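Local coordinates for SPbeta prophage-derived uncharacterized protein YorR (Bacillus subtilis, PDB 3KB2) that probably acts as a P-loop nucleoside monophosphate kinase, perhaps on dTMP, and binds a guanine nucleotide carrying a 5'-diphosphate and a 3'-phosphate, at residues I4-P9 with T16-L21. Numbering follows the deposited sequence.
With G3D (guanosine-3'-monophosphate-5'-diphosphate), chain C.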
ATOM      1  N   ILE A   4      19.056  -8.936  16.760  1.00 17.32           N
ATOM      2  CA  ILE A   4      17.786  -8.324  17.145  1.00 11.59           C
ATOM      3  C   ILE A   4      16.855  -8.167  15.958  1.00  9.39           C
ATOM      4  O   ILE A   4      17.179  -7.496  14.988  1.00 18.53           O
ATOM      5  CB  ILE A   4      18.019  -6.945  17.787  1.00 16.03           C
ATOM      6  CG1 ILE A   4      19.036  -7.076  18.935  1.00 11.01           C
ATOM      7  CG2 ILE A   4      16.706  -6.380  18.297  1.00 13.41           C
ATOM      8  CD1 ILE A   4      19.459  -5.762  19.531  1.00 19.58           C
ATOM      9  N   ILE A   5      15.690  -8.786  16.049  1.00 10.71           N
ATOM     10  CA  ILE A   5      14.707  -8.732  14.976  1.00 16.75           C
ATOM     11  C   ILE A   5      13.484  -7.915  15.400  1.00 15.41           C
ATOM     12  O   ILE A   5      12.835  -8.218  16.410  1.00 25.05           O
ATOM     13  CB  ILE A   5      14.284 -10.168  14.585  1.00 16.19           C
ATOM     14  CG1 ILE A   5      15.515 -10.941  14.084  1.00 17.99           C
ATOM     15  CG2 ILE A   5      13.238 -10.140  13.500  1.00 17.53           C
ATOM     16  CD1 ILE A   5      15.370 -12.431  14.186  1.00 21.34           C
ATOM     17  N   LEU A   6      13.173  -6.883  14.624  1.00 19.49           N
ATOM     18  CA  LEU A   6      12.036  -6.005  14.911  1.00 15.44           C
ATOM     19  C   LEU A   6      10.886  -6.266  13.953  1.00 14.93           C
ATOM     20  O   LEU A   6      11.009  -6.071  12.750  1.00 12.37           O
ATOM     21  CB  LEU A   6      12.483  -4.547  14.813  1.00 11.65           C
ATOM     22  CG  LEU A   6      13.665  -4.253  15.739  1.00 16.80           C
ATOM     23  CD1 LEU A   6      14.136  -2.825  15.553  1.00 10.94           C
ATOM     24  CD2 LEU A   6      13.238  -4.492  17.195  1.00 10.74           C
ATOM     25  N   GLU A   7       9.761  -6.703  14.499  1.00 17.01           N
ATOM     26  CA  GLU A   7       8.600  -7.007  13.684  1.00 15.08           C
ATOM     27  C   GLU A   7       7.375  -6.280  14.197  1.00 14.79           C
ATOM     28  O   GLU A   7       7.334  -5.832  15.342  1.00 16.32           O
ATOM     29  CB  GLU A   7       8.341  -8.521  13.675  1.00 19.87           C
ATOM     30  CG  GLU A   7       9.430  -9.337  12.994  1.00 13.82           C
ATOM     31  CD  GLU A   7       9.333  -9.280  11.484  1.00 21.49           C
ATOM     32  OE1 GLU A   7       9.082  -8.179  10.948  1.00 31.15           O
ATOM     33  OE2 GLU A   7       9.517 -10.330  10.825  1.00 26.98           O
ATOM     34  N   GLY A   8       6.373  -6.174  13.338  1.00 12.94           N
ATOM     35  CA  GLY A   8       5.152  -5.500  13.723  1.00 15.10           C
ATOM     36  C   GLY A   8       4.652  -4.604  12.611  1.00 17.09           C
ATOM     37  O   GLY A   8       5.396  -4.285  11.673  1.00 13.38           O
ATOM     38  N   PRO A   9       3.379  -4.186  12.689  1.00 18.70           N
ATOM     39  CA  PRO A   9       2.758  -3.314  11.692  1.00 18.39           C
ATOM     40  C   PRO A   9       3.428  -1.944  11.651  1.00 19.34           C
ATOM     41  O   PRO A   9       4.232  -1.607  12.524  1.00 24.07           O
ATOM     42  CB  PRO A   9       1.315  -3.224  12.173  1.00 25.91           C
ATOM     43  CG  PRO A   9       1.473  -3.303  13.674  1.00 11.75           C
ATOM     44  CD  PRO A   9       2.439  -4.458  13.793  1.00 16.06           C
ATOM     45  N   THR A  16      12.627   3.616  14.633  1.00 25.37           N
ATOM     46  CA  THR A  16      13.110   4.525  15.668  1.00 15.71           C
ATOM     47  C   THR A  16      13.849   3.662  16.690  1.00 20.45           C
ATOM     48  O   THR A  16      14.994   3.944  17.042  1.00 10.56           O
ATOM     49  CB  THR A  16      11.928   5.243  16.354  1.00  6.97           C
ATOM     50  OG1 THR A  16      11.181   5.949  15.361  1.00 11.25           O
ATOM     51  CG2 THR A  16      12.417   6.240  17.406  1.00 10.14           C
ATOM     52  N   VAL A  17      13.193   2.603  17.162  1.00 21.35           N
ATOM     53  CA  VAL A  17      13.826   1.721  18.136  1.00 20.87           C
ATOM     54  C   VAL A  17      15.143   1.222  17.572  1.00 11.75           C
ATOM     55  O   VAL A  17      16.166   1.251  18.248  1.00 13.76           O
ATOM     56  CB  VAL A  17      12.928   0.517  18.487  1.00 12.51           C
ATOM     57  CG1 VAL A  17      13.724  -0.522  19.263  1.00 11.40           C
ATOM     58  CG2 VAL A  17      11.765   0.989  19.325  1.00  9.42           C
ATOM     59  N   ALA A  18      15.109   0.780  16.321  1.00 10.48           N
ATOM     60  CA  ALA A  18      16.291   0.269  15.644  1.00  7.36           C
ATOM     61  C   ALA A  18      17.447   1.274  15.690  1.00 14.35           C
ATOM     62  O   ALA A  18      18.602   0.914  15.957  1.00  9.62           O
ATOM     63  CB  ALA A  18      15.944  -0.064  14.202  1.00  6.55           C
ATOM     64  N   ALA A  19      17.131   2.537  15.423  1.00 13.66           N
ATOM     65  CA  ALA A  19      18.134   3.595  15.424  1.00 12.35           C
ATOM     66  C   ALA A  19      18.710   3.831  16.818  1.00 13.89           C
ATOM     67  O   ALA A  19      19.902   4.085  16.971  1.00  7.71           O
ATOM     68  CB  ALA A  19      17.517   4.893  14.891  1.00 21.55           C
ATOM     69  N   LYS A  20      17.847   3.758  17.831  1.00 15.13           N
ATOM     70  CA  LYS A  20      18.261   3.971  19.215  1.00 14.09           C
ATOM     71  C   LYS A  20      19.098   2.786  19.724  1.00 18.23           C
ATOM     72  O   LYS A  20      20.074   2.970  20.462  1.00 16.51           O
ATOM     73  CB  LYS A  20      17.023   4.180  20.105  1.00 19.85           C
ATOM     74  CG  LYS A  20      16.214   5.457  19.803  1.00 12.56           C
ATOM     75  CD  LYS A  20      14.927   5.514  20.630  1.00 30.05           C
ATOM     76  CE  LYS A  20      14.393   6.942  20.816  1.00 26.94           C
ATOM     77  NZ  LYS A  20      14.235   7.682  19.545  1.00 32.04           N
ATOM     78  N   LEU A  21      18.721   1.573  19.325  1.00 18.97           N
ATOM     79  CA  LEU A  21      19.454   0.381  19.739  1.00 18.30           C
ATOM     80  C   LEU A  21      20.815   0.370  19.059  1.00 13.66           C
ATOM     81  O   LEU A  21      21.816  -0.013  19.657  1.00 16.51           O
ATOM     82  CB  LEU A  21      18.674  -0.887  19.367  1.00 18.55           C
ATOM     83  CG  LEU A  21      17.349  -1.137  20.110  1.00 18.43           C
ATOM     84  CD1 LEU A  21      16.630  -2.337  19.494  1.00  6.68           C
ATOM     85  CD2 LEU A  21      17.619  -1.370  21.591  1.00 17.70           C
TER
HETATM   86  PB  G3D C 180       7.802   2.296  11.896  1.00 19.03           P
HETATM   87  O1B G3D C 180       6.822   2.235  10.723  1.00 17.86           O
HETATM   88  O2B G3D C 180       7.702   1.242  12.910  1.00 17.73           O
HETATM   89  O3B G3D C 180       9.338   2.328  11.280  1.00 19.49           O
HETATM   90  PA  G3D C 180       8.910   4.677  13.048  1.00 20.34           P
HETATM   91  O3A G3D C 180       7.729   3.690  12.587  1.00 26.80           O
HETATM   92  O1A G3D C 180       9.814   4.043  13.996  1.00 25.79           O
HETATM   93  O2A G3D C 180       9.491   5.285  11.762  1.00 26.59           O
HETATM   94  O5' G3D C 180       8.058   5.798  13.930  1.00 20.31           O
HETATM   95  C5' G3D C 180       6.811   6.178  13.216  1.00 14.94           C
HETATM   96  C4' G3D C 180       6.639   7.611  13.922  1.00 22.60           C
HETATM   97  O4' G3D C 180       6.362   7.575  15.332  1.00 14.77           O
HETATM   98  C3' G3D C 180       7.679   8.594  13.777  1.00 20.17           C
HETATM   99  O3' G3D C 180       7.178   9.868  13.465  1.00 26.36           O
HETATM  100  C2' G3D C 180       8.615   8.552  15.020  1.00 17.00           C
HETATM  101  O2' G3D C 180       9.169   9.718  15.279  1.00 28.27           O
HETATM  102  C1' G3D C 180       7.264   8.408  16.068  1.00 18.35           C
HETATM  103  N9  G3D C 180       7.790   7.954  17.410  1.00 22.48           N
HETATM  104  C8  G3D C 180       8.965   7.233  17.568  1.00 18.14           C
HETATM  105  N7  G3D C 180       8.925   7.109  18.914  1.00 10.30           N
HETATM  106  C5  G3D C 180       7.910   7.815  19.561  1.00 15.39           C
HETATM  107  C6  G3D C 180       7.675   7.882  20.795  1.00  6.77           C
HETATM  108  O6  G3D C 180       8.118   7.431  21.896  1.00 18.16           O
HETATM  109  N1  G3D C 180       6.404   8.648  21.040  1.00 15.08           N
HETATM  110  C2  G3D C 180       5.835   9.104  19.982  1.00 13.16           C
HETATM  111  N2  G3D C 180       4.533   9.796  20.244  1.00 20.90           N
HETATM  112  N3  G3D C 180       6.039   8.955  18.683  1.00 19.16           N
HETATM  113  C4  G3D C 180       7.195   8.306  18.579  1.00 12.83           C
HETATM  114  P1  G3D C 180       7.527  10.655  12.416  1.00 43.69           P
HETATM  115  O4P G3D C 180       8.576  11.562  12.770  1.00 43.70           O
HETATM  116  O5P G3D C 180       6.177  11.502  12.206  1.00 48.41           O
HETATM  117  O6P G3D C 180       7.624  10.027  11.023  1.00 34.14           O
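L6 sets one methyl against A18 of the helix, at the heart of the β-strand–P-loop–α-helix unit of a P-loop kinase fold. Strand 3-7 is central in the parallel sheet, order 2-3-1-4-5; the chain leaves it through G8 and P9, rounds the phosphate-binding loop and comes back as helix 14-25. The axes of segments 4-7 and 16-21 run nearly antiparallel (161°) and approach to 9.9 Å.

The tight spot is small. L6 has CG beside its backbone N (chi1 -56°), and an extended chi2 makes CD1 the foremost atom: it sits 3.6 Å from A18 CB and 3.8 Å from A18 CA. The small alanine lets the strand's leucine come this close to the helix backbone. V17 meets the same methyl less closely, its CG1 4.4 Å from L6 CD1. One helical turn after V17, L21 turns its CD1 to the CG2 branch of I4 at 4.2 Å. This apolar layer is buried and has no hydrogen bond across it; I59 of the neighbouring strand touches L6, A18 and L21, while A157 and I160 of helix 153-166 pack on L21.

Away from the strand the helix is loose: A19 faces solvent, and K20 makes a weak, long ion pair with D154. Beyond the strand's end, P9 O accepts a hydrogen bond from NZ of the P-loop lysine, K14, tying the start of the loop to the first residue of the helix. T16 serves the nucleotide rather than the strand. Its methyl CG2 lies 3.6 Å from C8 of the guanine. OG1, placed beside the backbone N, and the amide itself converge on one α-phosphate oxygen, O1A, at 2.7 Å from T16 OG1 and 2.9 Å from T16 N.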